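Local coordinates for motility protein B (Helicobacter pylori, PDB 3CYP) that forms, with MotA, the stator of the flagellar motor and probably fastens it to the cell wall through this periplasmic OmpA-like domain, at residues K35-N40 against I111-D116; I39-F44 against N81-S86. All coordinates share one frame; numbering follows the deposited sequence.

Interaction 1. Residues K35-N40 against I111-D116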
loop_
_atom_site.group_PDB
_atom_site.type_symbol
_atom_site.label_atom_id
_atom_site.label_comp_id
_atom_site.label_asym_id
_atom_site.label_seq_id
_atom_site.Cartn_x
_atom_site.Cartn_y
_atom_site.Cartn_z
ATOM N N LYS B 35 2.649 9.490 16.500
ATOM C CA LYS B 35 1.569 9.070 15.635
ATOM C C LYS B 35 1.460 9.880 14.356
ATOM O O LYS B 35 0.995 9.354 13.350
ATOM C CB LYS B 35 0.228 9.169 16.362
ATOM C CG LYS B 35 0.060 8.191 17.481
ATOM C CD LYS B 35 -1.295 8.381 18.188
ATOM C CE LYS B 35 -1.519 9.794 18.761
ATOM N NZ LYS B 35 -0.823 10.028 20.050
ATOM N N ARG B 36 1.911 11.136 14.385
ATOM C CA ARG B 36 1.798 11.980 13.203
ATOM C C ARG B 36 2.874 11.689 12.161
ATOM O O ARG B 36 2.825 12.257 11.063
ATOM C CB ARG B 36 1.772 13.475 13.580
ATOM C CG ARG B 36 0.443 13.891 14.128
ATOM C CD ARG B 36 0.461 15.299 14.748
ATOM N NE ARG B 36 0.870 16.345 13.820
ATOM C CZ ARG B 36 2.023 17.003 13.869
ATOM N NH1 ARG B 36 2.959 16.691 14.775
ATOM N NH2 ARG B 36 2.257 17.969 12.993
ATOM N N VAL B 37 3.846 10.851 12.509
ATOM C CA VAL B 37 4.916 10.504 11.586
ATOM C C VAL B 37 4.395 9.299 10.764
ATOM O O VAL B 37 3.944 8.268 11.310
ATOM C CB VAL B 37 6.257 10.115 12.315
ATOM C CG1 VAL B 37 7.292 9.568 11.292
ATOM C CG2 VAL B 37 6.816 11.305 13.149
ATOM N N HIS B 38 4.474 9.416 9.448
ATOM C CA HIS B 38 4.134 8.319 8.561
ATOM C C HIS B 38 5.382 7.838 7.818
ATOM O O HIS B 38 6.439 8.493 7.821
ATOM C CB HIS B 38 3.034 8.732 7.599
ATOM C CG HIS B 38 1.684 8.873 8.240
ATOM N ND1 HIS B 38 0.521 8.553 7.574
ATOM C CD2 HIS B 38 1.311 9.326 9.458
ATOM C CE1 HIS B 38 -0.511 8.736 8.391
ATOM N NE2 HIS B 38 -0.063 9.226 9.530
ATOM N N ILE B 39 5.254 6.640 7.262
ATOM C CA ILE B 39 6.352 5.908 6.640
ATOM C C ILE B 39 5.945 5.529 5.219
ATOM O O ILE B 39 4.868 4.962 5.023
ATOM C CB ILE B 39 6.587 4.610 7.435
ATOM C CG1 ILE B 39 6.986 4.963 8.881
ATOM C CG2 ILE B 39 7.580 3.661 6.692
ATOM C CD1 ILE B 39 8.296 5.516 9.002
ATOM N N ASN B 40 6.817 5.798 4.251
ATOM C CA ASN B 40 6.617 5.430 2.815
ATOM C C ASN B 40 7.719 4.448 2.485
ATOM O O ASN B 40 8.899 4.754 2.639
ATOM C CB ASN B 40 6.675 6.692 1.917
ATOM C CG ASN B 40 6.505 6.420 0.468
ATOM O OD1 ASN B 40 7.377 6.785 -0.344
ATOM N ND2 ASN B 40 5.429 5.816 0.119
ATOM N N ILE B 111 13.242 3.224 3.322
ATOM C CA ILE B 111 12.215 3.705 4.259
ATOM C C ILE B 111 12.318 5.230 4.331
ATOM O O ILE B 111 13.394 5.751 4.634
ATOM C CB ILE B 111 12.418 3.144 5.661
ATOM C CG1 ILE B 111 12.183 1.604 5.669
ATOM C CG2 ILE B 111 11.496 3.866 6.660
ATOM C CD1 ILE B 111 10.736 1.163 5.356
ATOM N N PHE B 112 11.227 5.914 3.979
ATOM C CA PHE B 112 11.115 7.359 4.102
ATOM C C PHE B 112 10.171 7.735 5.220
ATOM O O PHE B 112 9.061 7.189 5.335
ATOM C CB PHE B 112 10.709 7.962 2.767
ATOM C CG PHE B 112 11.884 8.267 1.890
ATOM C CD1 PHE B 112 12.659 7.236 1.370
ATOM C CD2 PHE B 112 12.275 9.590 1.617
ATOM C CE1 PHE B 112 13.766 7.523 0.533
ATOM C CE2 PHE B 112 13.400 9.860 0.799
ATOM C CZ PHE B 112 14.131 8.840 0.282
ATOM N N PHE B 113 10.598 8.687 6.041
ATOM C CA PHE B 113 9.773 9.206 7.131
ATOM C C PHE B 113 9.131 10.522 6.671
ATOM O O PHE B 113 9.797 11.365 6.061
ATOM C CB PHE B 113 10.656 9.524 8.326
ATOM C CG PHE B 113 11.394 8.325 8.851
ATOM C CD1 PHE B 113 10.860 7.568 9.837
ATOM C CD2 PHE B 113 12.605 7.954 8.275
ATOM C CE1 PHE B 113 11.539 6.422 10.299
ATOM C CE2 PHE B 113 13.292 6.800 8.701
ATOM C CZ PHE B 113 12.770 6.060 9.711
ATOM N N SER B 114 7.858 10.674 6.998
ATOM C CA SER B 114 7.144 11.929 6.777
ATOM C C SER B 114 6.896 12.530 8.174
ATOM O O SER B 114 6.135 11.980 8.965
ATOM C CB SER B 114 5.825 11.675 6.053
ATOM O OG SER B 114 5.008 12.827 6.057
ATOM N N THR B 115 7.525 13.664 8.425
ATOM C CA THR B 115 7.548 14.214 9.754
ATOM C C THR B 115 7.572 15.749 9.760
ATOM O O THR B 115 8.148 16.362 8.865
ATOM C CB THR B 115 8.804 13.719 10.514
ATOM O OG1 THR B 115 8.783 14.237 11.845
ATOM C CG2 THR B 115 10.099 14.125 9.785
ATOM N N ASP B 116 6.974 16.324 10.778
ATOM C CA ASP B 116 7.152 17.782 10.971
ATOM C C ASP B 116 8.494 18.033 11.645
ATOM O O ASP B 116 9.196 17.088 12.027
ATOM C CB ASP B 116 5.940 18.422 11.654
ATOM C CG ASP B 116 5.875 18.207 13.164
ATOM O OD1 ASP B 116 6.860 17.821 13.791
ATOM O OD2 ASP B 116 4.797 18.475 13.746
HETATM O O HOH W 1 3.104 12.241 8.165
#
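Arg36 meets Asp116 through a chain folded at chi3 (58°), which sets NE out of line, while Asp116 carries CG between its own backbone N and carbonyl carbon (chi1 78°). The two side chains cross at about a right angle, and the guanidinium grips one carboxylate oxygen end-on: NH2 lies 2.7 Å from Asp116 OD2 and NH1 2.8 Å from that same OD2. The oxygen sits in the guanidinium plane, yet both nitrogens reach it from one face of the carboxylate, whose plane is turned 53° away. With both bonds on OD2, OD1 is left to cap the backbone N of Asp119 at the start of the following helix.

Beyond this salt bridge the strands run as an antiparallel pair. His38 and Ser114 form a hydrogen-bonded pair, with Ser114 N 2.7 Å from His38 O, and Asn40 pairs with Phe112 in the same way. Water 1 adds a link beside the first of these pairs, donating to Arg36 O and accepting from Ser114 OG.

Between these pairs, Ile39 and Phe113 form a non-hydrogen-bonded pair on the opposite face. Their side chains lie side by side and point the same way, with Ile39 CD1 3.4 Å from Phe113 CD1, approaching the ring obliquely. Ile39 CG2 also packs against Ile111 CG2 at 3.9 Å, and Val37 CG2 rests 3.8 Å from Thr115 OG1.

The contact thus joins the start of strand 38-44 to the end of strand 108-114 in the central sheet. Val37 and Thr115 both reach on to Ile123 of helix 117-131, while the other edge of strand 38-44 is taken by strand 83-87.

Interaction 2. Residues I39-F44 against N81-S86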
loop_
_atom_site.group_PDB
_atom_site.type_symbol
_atom_site.label_atom_id
_atom_site.label_comp_id
_atom_site.label_asym_id
_atom_site.label_seq_id
_atom_site.Cartn_x
_atom_site.Cartn_y
_atom_site.Cartn_z
ATOM N N ILE B 39 5.254 6.640 7.262
ATOM C CA ILE B 39 6.352 5.908 6.640
ATOM C C ILE B 39 5.945 5.529 5.219
ATOM O O ILE B 39 4.868 4.962 5.023
ATOM C CB ILE B 39 6.587 4.610 7.435
ATOM C CG1 ILE B 39 6.986 4.963 8.881
ATOM C CG2 ILE B 39 7.580 3.661 6.692
ATOM C CD1 ILE B 39 8.296 5.516 9.002
ATOM N N ASN B 40 6.817 5.798 4.251
ATOM C CA ASN B 40 6.617 5.430 2.815
ATOM C C ASN B 40 7.719 4.448 2.485
ATOM O O ASN B 40 8.899 4.754 2.639
ATOM C CB ASN B 40 6.675 6.692 1.917
ATOM C CG ASN B 40 6.505 6.420 0.468
ATOM O OD1 ASN B 40 7.377 6.785 -0.344
ATOM N ND2 ASN B 40 5.429 5.816 0.119
ATOM N N VAL B 41 7.300 3.252 2.054
ATOM C CA VAL B 41 8.194 2.157 1.744
ATOM C C VAL B 41 8.376 2.215 0.229
ATOM O O VAL B 41 7.415 2.006 -0.562
ATOM C CB VAL B 41 7.550 0.823 2.135
ATOM C CG1 VAL B 41 8.478 -0.331 1.774
ATOM C CG2 VAL B 41 7.147 0.848 3.615
ATOM N N ARG B 42 9.602 2.572 -0.177
ATOM C CA ARG B 42 9.920 2.864 -1.575
ATOM C C ARG B 42 10.736 1.741 -2.192
ATOM O O ARG B 42 11.803 1.425 -1.694
ATOM C CB ARG B 42 10.752 4.146 -1.685
ATOM C CG ARG B 42 10.016 5.297 -1.175
ATOM C CD ARG B 42 10.705 6.583 -1.517
ATOM N NE ARG B 42 9.883 7.668 -1.014
ATOM C CZ ARG B 42 10.174 8.948 -1.148
ATOM N NH1 ARG B 42 11.306 9.323 -1.736
ATOM N NH2 ARG B 42 9.339 9.844 -0.628
ATOM N N GLY B 43 10.282 1.251 -3.342
ATOM C CA GLY B 43 10.975 0.172 -4.049
ATOM C C GLY B 43 11.683 0.641 -5.310
ATOM O O GLY B 43 11.216 1.547 -6.007
ATOM N N PHE B 44 12.833 0.005 -5.583
ATOM C CA PHE B 44 13.688 0.360 -6.708
ATOM C C PHE B 44 14.285 -0.894 -7.331
ATOM O O PHE B 44 14.310 -1.978 -6.716
ATOM C CB PHE B 44 14.835 1.242 -6.295
ATOM C CG PHE B 44 14.450 2.464 -5.476
ATOM C CD1 PHE B 44 14.338 3.710 -6.093
ATOM C CD2 PHE B 44 14.236 2.372 -4.104
ATOM C CE1 PHE B 44 14.016 4.837 -5.363
ATOM C CE2 PHE B 44 13.952 3.517 -3.351
ATOM C CZ PHE B 44 13.830 4.745 -3.992
ATOM N N ASN B 81 -2.432 2.581 8.984
ATOM C CA ASN B 81 -2.637 4.027 8.844
ATOM C C ASN B 81 -1.346 4.841 8.690
ATOM O O ASN B 81 -1.387 5.924 8.066
ATOM C CB ASN B 81 -3.466 4.593 9.997
ATOM C CG ASN B 81 -3.926 6.009 9.731
ATOM O OD1 ASN B 81 -4.592 6.246 8.734
ATOM N ND2 ASN B 81 -3.555 6.944 10.601
ATOM N N GLN B 82 -0.216 4.372 9.221
ATOM C CA GLN B 82 1.023 5.095 9.138
ATOM C C GLN B 82 1.866 4.672 7.910
ATOM O O GLN B 82 2.946 5.213 7.700
ATOM C CB GLN B 82 1.844 4.884 10.388
ATOM C CG GLN B 82 1.454 5.780 11.560
ATOM C CD GLN B 82 2.204 5.370 12.782
ATOM O OE1 GLN B 82 1.991 4.262 13.302
ATOM N NE2 GLN B 82 3.150 6.191 13.195
ATOM N N LEU B 83 1.339 3.756 7.091
ATOM C CA LEU B 83 2.113 3.187 5.992
ATOM C C LEU B 83 1.566 3.460 4.599
ATOM O O LEU B 83 0.343 3.585 4.394
ATOM C CB LEU B 83 2.228 1.669 6.164
ATOM C CG LEU B 83 3.239 1.214 7.188
ATOM C CD1 LEU B 83 2.953 -0.264 7.512
ATOM C CD2 LEU B 83 4.684 1.410 6.689
ATOM N N SER B 84 2.478 3.534 3.637
ATOM C CA SER B 84 2.179 3.512 2.215
ATOM C C SER B 84 3.379 2.895 1.521
ATOM O O SER B 84 4.448 2.767 2.125
ATOM C CB SER B 84 1.936 4.919 1.714
ATOM O OG SER B 84 3.066 5.726 1.828
ATOM N N PHE B 85 3.195 2.519 0.261
ATOM C CA PHE B 85 4.313 2.048 -0.577
ATOM C C PHE B 85 4.324 2.726 -1.926
ATOM O O PHE B 85 3.256 3.154 -2.439
ATOM C CB PHE B 85 4.320 0.530 -0.722
ATOM C CG PHE B 85 3.293 -0.020 -1.701
ATOM C CD1 PHE B 85 1.959 -0.208 -1.305
ATOM C CD2 PHE B 85 3.653 -0.326 -3.015
ATOM C CE1 PHE B 85 1.024 -0.735 -2.193
ATOM C CE2 PHE B 85 2.696 -0.839 -3.905
ATOM C CZ PHE B 85 1.389 -1.030 -3.479
ATOM N N SER B 86 5.516 2.843 -2.494
ATOM C CA SER B 86 5.678 3.544 -3.742
ATOM C C SER B 86 6.690 2.841 -4.582
ATOM O O SER B 86 7.715 2.396 -4.089
ATOM C CB SER B 86 6.066 4.992 -3.527
ATOM O OG SER B 86 5.089 5.708 -2.793
HETATM O O HOH W 2 2.840 6.784 4.403
HETATM O O HOH W 3 6.737 8.393 -2.627
#
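Val41 and Phe85 are paired across the two parallel strands of a beta-alpha-beta unit, whose connection runs through helix 58-75. Backbone bonds run the length of the contact, from Ile39 N to Gln82 O at 2.7 Å through to Gly43 N and Ser86 O.

The tightly packed side faces that helix. Leu83 CD2 lies 3.7 Å from Ile39 CG2, the two side chains pointing the same way, and also touches Val41 CG2 at 4.0 Å. Val41 packs on Val69 and Leu73 of the helix, Leu83 on Ile74 and Phe85 on Met70; Phe85 also meets Leu83 of the second subunit.

The other face is polar and watered. Water 2 joins Ile39 O to Ser84 OG, and water 3 joins Asn40 OD1 to Ser86 OG. Here CG of Asn40 is anti to its backbone N (chi1 179°), and the amide beyond it extends toward the neighbouring strand. Arg42 NE, 2.7 Å from Asn40 OD1, holds the amide from its oxygen end. At its other end, Asn40 ND2 donates to two hydroxyls, Ser84 OG and Ser86 OG, each 2.9 Å away, with Ser86 OG nearly in the amide plane.

In the fold
From the N terminus, the chain reaches residues 35-44 after helix 17-30, and both contacts start from this one stretch, sharing Ile39 and Asn40. Interaction 2 closes first: the chain leaves strand 38-44, runs through helix 58-75 and returns at 81-86. Interaction 1 closes later, once the chain has passed helix 100-105 and come back along 111-116, so the shorter loop lies wholly within the longer one. Strand 38-44 therefore stands between a parallel and an antiparallel neighbour. Gln82 NE2 to Val37 O, a probable hydrogen bond, and Arg42 against the Phe112 ring link the two contacts directly. Together they join three strands, helix 58-75 packing on interaction 2 and helix 117-131 on interaction 1.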